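Local coordinates for MutT/nudix family protein (Deinococcus radiodurans, PDB 2W4E), which probably hydrolyses ADP-ribose in a magnesium-dependent reaction, as a Nudix-family pyrophosphatase represented here by its Nudix domain without the N-terminal part of the protein, at residues A[62-68]-A[86-92]; A[17-23]-A[105-111]; A[114-119]-A[132-136]. All blocks are in the same frame, centred on the assembly; numbering follows the deposited sequence.

Contact 1: residues A[62-68]-A[86-92]; sequences AASEWVP and LLALGVT
Ala88 CB sits over one face of the Trp66 indole, 3.9 Å from the centroid of its six-membered ring, in a CH-pi contact only 20° off the ring normal. Ala63 CB packs over the same face and touches Ala88 CB at 3.7 Å, while Leu86 CB meets the ring at its edge through CE3. CG of the tryptophan stands anti to the carbonyl carbon (chi1 -70°), beside the backbone N, which brings the indole over Ala88. On the other face of the sheet Val67 CG2 reaches Leu89 CD1 at 3.8 Å, and the extended Glu65 runs beside Leu89 to a salt bridge with Arg142. These side chains are set in register by antiparallel pairing of strand 65-68 with strand 86-89. Val67 and Leu87 exchange two backbone bonds, and Leu89 N gives Glu65 O a nearly straight one of 2.8 Å (175°). Leu89 O receives Ser64 N at 2.9 Å and, weakly, Glu65 N, which makes a classic beta bulge. Gly90 follows with positive phi, and a CB on it would run into Ser64 OG; pairing resumes between Ala62 and Thr92. Beyond the indole lie Ala51 and Leu55 of helix 47-59, whereas Leu87 and Leu89 meet Leu139 of helix 126-141. An alanine in place of Trp66 would probably leave Ala88 and Ala63 without their aromatic cover and open a gap beneath helix 47-59. Backbone bonds thus fix the register, while largely apolar side chains on both faces pack against helices, 47-59 on the Trp66 side and 126-141 on the Val67 side, as in the Nudix alpha/beta/alpha sandwich.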
# COMPACT_ATOMS: atom_id res chain seq x y z
N ALA A 62 6.57 3.50 23.45
CA ALA A 62 7.25 4.78 23.20
C ALA A 62 8.45 4.50 22.31
O ALA A 62 9.03 3.44 22.38
CB ALA A 62 7.73 5.39 24.50
N ALA A 63 8.86 5.46 21.48
CA ALA A 63 9.91 5.21 20.49
C ALA A 63 11.14 6.09 20.76
O ALA A 63 10.99 7.23 21.18
CB ALA A 63 9.39 5.55 19.11
N SER A 64 12.32 5.57 20.47
CA SER A 64 13.57 6.35 20.58
C SER A 64 13.78 7.25 19.38
O SER A 64 14.37 8.35 19.51
CB SER A 64 14.77 5.39 20.75
OG SER A 64 15.20 4.92 19.50
N GLU A 65 13.32 6.80 18.20
CA GLU A 65 13.55 7.53 16.92
C GLU A 65 12.34 7.35 15.97
O GLU A 65 11.72 6.28 15.94
CB GLU A 65 14.82 7.03 16.20
CG GLU A 65 15.15 7.78 14.89
CD GLU A 65 16.27 7.17 14.08
OE1 GLU A 65 16.94 6.23 14.55
OE2 GLU A 65 16.54 7.65 12.96
N TRP A 66 12.03 8.40 15.21
CA TRP A 66 10.90 8.39 14.26
C TRP A 66 11.43 8.67 12.86
O TRP A 66 12.20 9.60 12.67
CB TRP A 66 9.88 9.49 14.63
CG TRP A 66 9.12 9.21 15.88
CD1 TRP A 66 9.44 9.60 17.15
CD2 TRP A 66 7.91 8.46 15.98
NE1 TRP A 66 8.49 9.12 18.03
CE2 TRP A 66 7.55 8.42 17.33
CE3 TRP A 66 7.12 7.78 15.04
CZ2 TRP A 66 6.40 7.78 17.79
CZ3 TRP A 66 5.94 7.15 15.50
CH2 TRP A 66 5.61 7.15 16.85
N VAL A 67 11.02 7.88 11.88
CA VAL A 67 11.44 8.07 10.48
C VAL A 67 10.15 8.22 9.64
O VAL A 67 9.37 7.25 9.51
CB VAL A 67 12.28 6.89 9.93
CG1 VAL A 67 12.70 7.12 8.43
CG2 VAL A 67 13.54 6.67 10.79
N PRO A 68 9.87 9.44 9.11
CA PRO A 68 8.65 9.61 8.32
C PRO A 68 8.78 8.93 6.98
O PRO A 68 9.85 8.89 6.41
CB PRO A 68 8.54 11.16 8.12
CG PRO A 68 9.50 11.78 9.09
CD PRO A 68 10.61 10.71 9.29
N LEU A 86 4.70 6.28 9.45
CA LEU A 86 6.01 6.46 10.09
C LEU A 86 6.60 5.14 10.58
O LEU A 86 5.87 4.25 11.11
CB LEU A 86 5.99 7.51 11.23
CG LEU A 86 5.68 8.97 10.80
CD1 LEU A 86 4.24 9.25 11.02
CD2 LEU A 86 6.54 10.03 11.55
N LEU A 87 7.91 5.03 10.46
CA LEU A 87 8.66 3.97 11.14
C LEU A 87 9.15 4.44 12.53
O LEU A 87 9.92 5.42 12.64
CB LEU A 87 9.84 3.59 10.28
CG LEU A 87 10.85 2.61 10.89
CD1 LEU A 87 10.16 1.23 11.20
CD2 LEU A 87 12.00 2.43 9.92
N ALA A 88 8.73 3.75 13.58
CA ALA A 88 9.20 4.05 14.95
C ALA A 88 10.24 2.99 15.40
O ALA A 88 10.00 1.77 15.33
CB ALA A 88 8.01 4.13 15.93
N LEU A 89 11.42 3.45 15.84
CA LEU A 89 12.50 2.53 16.22
C LEU A 89 12.77 2.61 17.71
O LEU A 89 12.31 3.56 18.40
CB LEU A 89 13.78 2.85 15.42
CG LEU A 89 13.39 2.73 13.92
CD1 LEU A 89 14.17 3.64 13.03
CD2 LEU A 89 13.41 1.26 13.40
N GLY A 90 13.51 1.63 18.22
CA GLY A 90 13.84 1.65 19.66
C GLY A 90 12.62 1.61 20.57
O GLY A 90 12.65 2.14 21.68
N VAL A 91 11.55 0.94 20.13
CA VAL A 91 10.28 0.96 20.85
C VAL A 91 10.31 0.09 22.12
O VAL A 91 10.79 -1.05 22.10
CB VAL A 91 9.08 0.55 19.94
CG1 VAL A 91 7.78 0.62 20.74
CG2 VAL A 91 9.03 1.47 18.67
N THR A 92 9.87 0.68 23.23
CA THR A 92 9.72 -0.04 24.51
C THR A 92 8.23 -0.18 24.80
O THR A 92 7.46 0.66 24.38
CB THR A 92 10.39 0.74 25.70
OG1 THR A 92 9.92 2.08 25.71
CG2 THR A 92 11.92 0.77 25.55

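Contact 2: residues A[17-23]-A[105-111]; sequences GEAVLIR and ERVVLPL
Arg23 and Glu105 form the charged end of this antiparallel pair of strands: Arg23 NH1 lies 3.5 Å from Glu105 OE1 in a long salt bridge, the two side chains running side by side with guanidinium and carboxylate planes 70° apart. Their backbones hold each other more firmly, Arg23 N giving a bond of 2.8 Å to Glu105 O and Glu105 N returning one to Arg23 O. The same double exchange recurs at Leu21 with Val107 and at Ala19 with Leu109. It is not uniform in direction, for Val107 N approaches Leu21 O from 39° out of the carbonyl plane. Past the proline, Leu111 N closes the series on Gly17 O at 3.1 Å, just where helix 111-120 begins.

Around this polar frame the side chains separate onto two faces. On that of Ala19, Leu21 and Arg23, Val107 CG2 rests over one face of the Arg23 guanidinium, 3.5 Å from NH1; the arginine, extended from CG to NE, crosses the valine at about a right angle. Leu21 CD1 meets Leu109 CD1 at 4.1 Å, and Leu111 CD2 covers Ala19 CB at 3.8 Å. Across the sheet, Val20 CG1 packs on the CG of Arg106, whose chain bends at chi2 and chi3 on its way to the carbonyl oxygen of Val59. Val108 CG1 presses on Glu18 CB at 3.6 Å, and the carboxylate of Glu18 is hydrogen-bonded to Thr14. Strand 18-26 is the middle of a three-stranded antiparallel sheet, with strand 31-35 along its other side. The backbone bonds therefore supply most of the polar grip here, and the long salt bridge, its planes steeply turned, probably adds only modestly to it.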
# COMPACT_ATOMS: atom_id res chain seq x y z
N GLY A 17 14.56 -5.72 17.12
CA GLY A 17 14.13 -6.01 15.73
C GLY A 17 12.86 -6.83 15.65
O GLY A 17 12.75 -7.71 14.80
N GLU A 18 11.92 -6.56 16.56
CA GLU A 18 10.57 -7.12 16.48
C GLU A 18 9.60 -6.03 16.10
O GLU A 18 9.74 -4.87 16.54
CB GLU A 18 10.16 -7.66 17.82
CG GLU A 18 11.20 -8.58 18.39
CD GLU A 18 11.10 -8.57 19.88
OE1 GLU A 18 11.27 -7.48 20.49
OE2 GLU A 18 10.80 -9.64 20.43
N ALA A 19 8.62 -6.38 15.27
CA ALA A 19 7.54 -5.45 14.96
C ALA A 19 6.47 -5.59 16.03
O ALA A 19 6.17 -6.70 16.48
CB ALA A 19 6.95 -5.76 13.58
N VAL A 20 5.88 -4.48 16.42
CA VAL A 20 4.76 -4.51 17.32
C VAL A 20 3.46 -4.32 16.54
O VAL A 20 3.10 -3.18 16.23
CB VAL A 20 4.88 -3.45 18.44
CG1 VAL A 20 3.73 -3.61 19.46
CG2 VAL A 20 6.28 -3.58 19.12
N LEU A 21 2.78 -5.43 16.25
CA LEU A 21 1.51 -5.41 15.51
C LEU A 21 0.31 -5.51 16.43
O LEU A 21 0.45 -5.79 17.60
CB LEU A 21 1.46 -6.57 14.49
CG LEU A 21 2.71 -6.68 13.64
CD1 LEU A 21 2.61 -7.79 12.57
CD2 LEU A 21 2.92 -5.31 12.97
N ILE A 22 -0.87 -5.30 15.87
CA ILE A 22 -2.12 -5.56 16.58
C ILE A 22 -3.06 -6.44 15.76
O ILE A 22 -2.97 -6.47 14.51
CB ILE A 22 -2.87 -4.27 16.95
CG1 ILE A 22 -3.16 -3.44 15.68
CG2 ILE A 22 -2.08 -3.48 18.01
CD1 ILE A 22 -4.02 -2.22 15.93
N ARG A 23 -3.93 -7.17 16.45
CA ARG A 23 -5.05 -7.87 15.78
C ARG A 23 -6.25 -7.14 16.30
O ARG A 23 -6.51 -7.12 17.49
CB ARG A 23 -5.14 -9.39 16.06
CG ARG A 23 -3.94 -10.22 15.53
CD ARG A 23 -4.22 -11.75 15.47
NE ARG A 23 -2.98 -12.48 15.19
CZ ARG A 23 -2.29 -13.20 16.08
NH1 ARG A 23 -2.70 -13.32 17.33
NH2 ARG A 23 -1.16 -13.80 15.72
N GLU A 105 -5.60 -6.79 20.28
CA GLU A 105 -4.63 -7.67 20.89
C GLU A 105 -3.24 -7.36 20.32
O GLU A 105 -3.02 -7.39 19.12
CB GLU A 105 -4.97 -9.14 20.65
CG GLU A 105 -3.83 -10.10 21.01
CD GLU A 105 -3.97 -11.48 20.38
OE1 GLU A 105 -3.11 -12.34 20.66
OE2 GLU A 105 -4.91 -11.73 19.61
N ARG A 106 -2.31 -7.08 21.21
CA ARG A 106 -0.94 -6.84 20.80
C ARG A 106 -0.20 -8.11 20.42
O ARG A 106 -0.29 -9.13 21.12
CB ARG A 106 -0.21 -6.10 21.90
CG ARG A 106 1.09 -5.46 21.42
CD ARG A 106 2.09 -5.63 22.49
NE ARG A 106 1.95 -4.59 23.46
CZ ARG A 106 2.24 -4.71 24.75
NH1 ARG A 106 2.67 -5.86 25.25
NH2 ARG A 106 2.10 -3.66 25.53
N VAL A 107 0.55 -8.03 19.32
CA VAL A 107 1.22 -9.18 18.74
C VAL A 107 2.64 -8.75 18.39
O VAL A 107 2.84 -8.01 17.43
CB VAL A 107 0.47 -9.69 17.44
CG1 VAL A 107 1.30 -10.71 16.66
CG2 VAL A 107 -0.92 -10.30 17.79
N VAL A 108 3.63 -9.24 19.12
CA VAL A 108 5.05 -8.92 18.83
C VAL A 108 5.75 -10.05 18.08
O VAL A 108 5.88 -11.15 18.60
CB VAL A 108 5.81 -8.56 20.15
CG1 VAL A 108 7.31 -8.31 19.90
CG2 VAL A 108 5.18 -7.33 20.80
N LEU A 109 6.20 -9.79 16.86
CA LEU A 109 6.85 -10.80 16.03
C LEU A 109 8.20 -10.35 15.52
O LEU A 109 8.35 -9.19 15.16
CB LEU A 109 5.97 -11.10 14.80
CG LEU A 109 4.59 -11.71 15.04
CD1 LEU A 109 3.74 -11.54 13.78
CD2 LEU A 109 4.77 -13.17 15.37
N PRO A 110 9.17 -11.28 15.42
CA PRO A 110 10.41 -10.94 14.72
C PRO A 110 10.14 -10.37 13.32
O PRO A 110 9.24 -10.86 12.60
CB PRO A 110 11.13 -12.30 14.59
CG PRO A 110 10.60 -13.11 15.71
CD PRO A 110 9.11 -12.72 15.72
N LEU A 111 10.94 -9.38 12.91
CA LEU A 111 10.75 -8.72 11.62
C LEU A 111 10.86 -9.70 10.44
O LEU A 111 10.19 -9.51 9.44
CB LEU A 111 11.75 -7.57 11.43
CG LEU A 111 11.45 -6.23 12.08
CD1 LEU A 111 12.64 -5.25 11.95
CD2 LEU A 111 10.17 -5.61 11.49

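Contact 3: residues A[114-119]-A[132-136]; sequences VYRMLE and LWQAR
Tyr115 and Arg136 are brought alongside by different first torsions: the tyrosine CG stands anti to the carbonyl carbon (chi1 -77°), whereas the arginine CG is anti to the backbone N (chi1 -173°) and its chain stays extended to NE. The two side chains slide past each other in opposite directions, with Tyr115 CD2 over one face of the guanidinium and the planes 47° apart. The phenol reaches across to the other helix, where Tyr115 OH donates a short hydrogen bond of 2.6 Å to Leu132 O. At its far end Arg136 grips Glu119 end-on, NH1 and NH2 each 2.7 Å from the single oxygen OE2. That oxygen lies in the guanidinium plane, but NH2 meets it from above the carboxylate plane and NH1 on the anti side. Two donors on one oxygen would probably favour a charged carboxylate.

Leu118 fills the space between the helices. Its CD2 lies almost squarely over the five-membered ring of Trp133, 3.6 Å from the centroid, and also touches Leu132 CB at 3.7 Å. A water in the plane of the indole accepts from Trp133 NE1 at 2.8 Å and donates weakly to Leu118 O. Leu132 CD2 in turn packs on Val114 CG1 at 3.8 Å.

The axes of helix 114-119 and helix 132-136 are 11.4 Å apart, so large side chains bridge the gap. Tyr115, Leu132 and Ala135 rest on Leu11 of strand 6-14, Val114 packs on strand 18-26, and Trp133 meets Trp133 of the second subunit, so helix 126-141 carries the contact to that subunit.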
# COMPACT_ATOMS: atom_id res chain seq x y z
N VAL A 114 7.49 -11.20 9.98
CA VAL A 114 6.59 -10.19 9.41
C VAL A 114 6.78 -10.02 7.88
O VAL A 114 5.78 -9.99 7.11
CB VAL A 114 6.73 -8.82 10.13
CG1 VAL A 114 5.74 -7.81 9.53
CG2 VAL A 114 6.40 -9.00 11.58
N TYR A 115 8.02 -9.93 7.45
CA TYR A 115 8.29 -9.78 6.00
C TYR A 115 8.04 -11.08 5.21
O TYR A 115 7.68 -11.02 4.00
CB TYR A 115 9.67 -9.15 5.72
CG TYR A 115 9.57 -7.65 5.97
CD1 TYR A 115 9.74 -7.11 7.26
CD2 TYR A 115 9.24 -6.78 4.93
CE1 TYR A 115 9.60 -5.71 7.50
CE2 TYR A 115 9.10 -5.38 5.16
CZ TYR A 115 9.28 -4.86 6.44
OH TYR A 115 9.14 -3.51 6.64
N ARG A 116 8.17 -12.23 5.88
CA ARG A 116 7.78 -13.48 5.23
C ARG A 116 6.27 -13.43 5.01
O ARG A 116 5.79 -13.69 3.90
CB ARG A 116 8.18 -14.71 6.04
CG ARG A 116 7.86 -15.99 5.29
CD ARG A 116 7.67 -17.18 6.26
NE ARG A 116 6.53 -16.98 7.15
CZ ARG A 116 5.25 -17.00 6.79
NH1 ARG A 116 4.87 -17.26 5.54
NH2 ARG A 116 4.31 -16.77 7.70
N MET A 117 5.51 -13.06 6.05
CA MET A 117 4.07 -12.86 5.91
C MET A 117 3.72 -11.89 4.76
O MET A 117 2.89 -12.19 3.93
CB MET A 117 3.45 -12.39 7.21
CG MET A 117 3.47 -13.44 8.32
SD MET A 117 3.18 -12.69 9.97
CE MET A 117 1.43 -12.39 9.86
N LEU A 118 4.36 -10.72 4.76
CA LEU A 118 4.15 -9.70 3.72
C LEU A 118 4.31 -10.29 2.29
O LEU A 118 3.45 -10.10 1.45
CB LEU A 118 5.13 -8.55 3.93
CG LEU A 118 4.97 -7.30 3.04
CD1 LEU A 118 3.60 -6.67 3.19
CD2 LEU A 118 6.11 -6.27 3.26
N GLU A 119 5.40 -11.01 2.05
CA GLU A 119 5.72 -11.49 0.73
C GLU A 119 4.74 -12.59 0.31
O GLU A 119 4.31 -12.62 -0.85
CB GLU A 119 7.16 -11.97 0.71
CG GLU A 119 8.14 -10.82 0.70
CD GLU A 119 9.56 -11.28 0.57
OE1 GLU A 119 9.78 -12.51 0.62
OE2 GLU A 119 10.46 -10.40 0.41
N LEU A 132 4.82 -1.32 5.42
CA LEU A 132 5.90 -2.34 5.59
C LEU A 132 6.83 -2.33 4.38
O LEU A 132 8.05 -2.36 4.53
CB LEU A 132 5.34 -3.75 5.82
CG LEU A 132 4.80 -3.96 7.24
CD1 LEU A 132 3.78 -5.14 7.18
CD2 LEU A 132 5.97 -4.28 8.20
N TRP A 133 6.25 -2.27 3.19
CA TRP A 133 7.09 -2.16 2.02
C TRP A 133 7.92 -0.88 2.07
O TRP A 133 9.11 -0.92 1.82
CB TRP A 133 6.26 -2.21 0.73
CG TRP A 133 5.84 -3.56 0.36
CD1 TRP A 133 4.57 -4.06 0.40
CD2 TRP A 133 6.68 -4.62 -0.11
NE1 TRP A 133 4.56 -5.38 -0.02
CE2 TRP A 133 5.84 -5.75 -0.34
CE3 TRP A 133 8.04 -4.73 -0.38
CZ2 TRP A 133 6.33 -6.97 -0.81
CZ3 TRP A 133 8.54 -5.94 -0.87
CH2 TRP A 133 7.67 -7.04 -1.09
N GLN A 134 7.30 0.25 2.37
CA GLN A 134 8.06 1.52 2.35
C GLN A 134 9.16 1.56 3.42
O GLN A 134 10.17 2.21 3.22
CB GLN A 134 7.12 2.72 2.57
CG GLN A 134 6.11 3.04 1.43
CD GLN A 134 5.11 4.11 1.93
OE1 GLN A 134 4.99 4.33 3.14
NE2 GLN A 134 4.41 4.75 1.03
N ALA A 135 8.97 0.87 4.55
CA ALA A 135 9.98 0.87 5.63
C ALA A 135 11.15 -0.11 5.38
O ALA A 135 12.15 -0.08 6.09
CB ALA A 135 9.30 0.51 6.96
N ARG A 136 11.00 -0.98 4.40
CA ARG A 136 11.90 -2.16 4.26
C ARG A 136 13.34 -1.76 3.99
O ARG A 136 14.26 -2.33 4.58
CB ARG A 136 11.37 -3.09 3.15
CG ARG A 136 12.12 -4.41 3.05
CD ARG A 136 11.50 -5.30 1.95
NE ARG A 136 12.00 -6.66 2.17
CZ ARG A 136 11.43 -7.78 1.75
NH1 ARG A 136 10.29 -7.76 1.04
NH2 ARG A 136 12.01 -8.94 2.03
O HOH W 1 2.49 -7.33 -0.13

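From the N terminus, strand 6-14 leads into 17-23 of contact 2, which pairs with 105-111 only much later, strand 31-35 lying along its other side. The long loop so closed includes helix 47-59 and the whole of contact 1, where 62-68 pairs with 86-92 after a much shorter excursion. Contact 3 follows in series, joining 114-119 to 132-136 near the C terminus; none of the three cross. Contact 1 joins strands of the mixed sheet, contact 2 strands of the antiparallel sheet; their centres lie about 14 Å apart, without touching. Contacts 2 and 3 do meet, Val114 packing on Ala19, Leu21 and Leu109, so the helix that continues from strand 104-110 lies back against its own sheet.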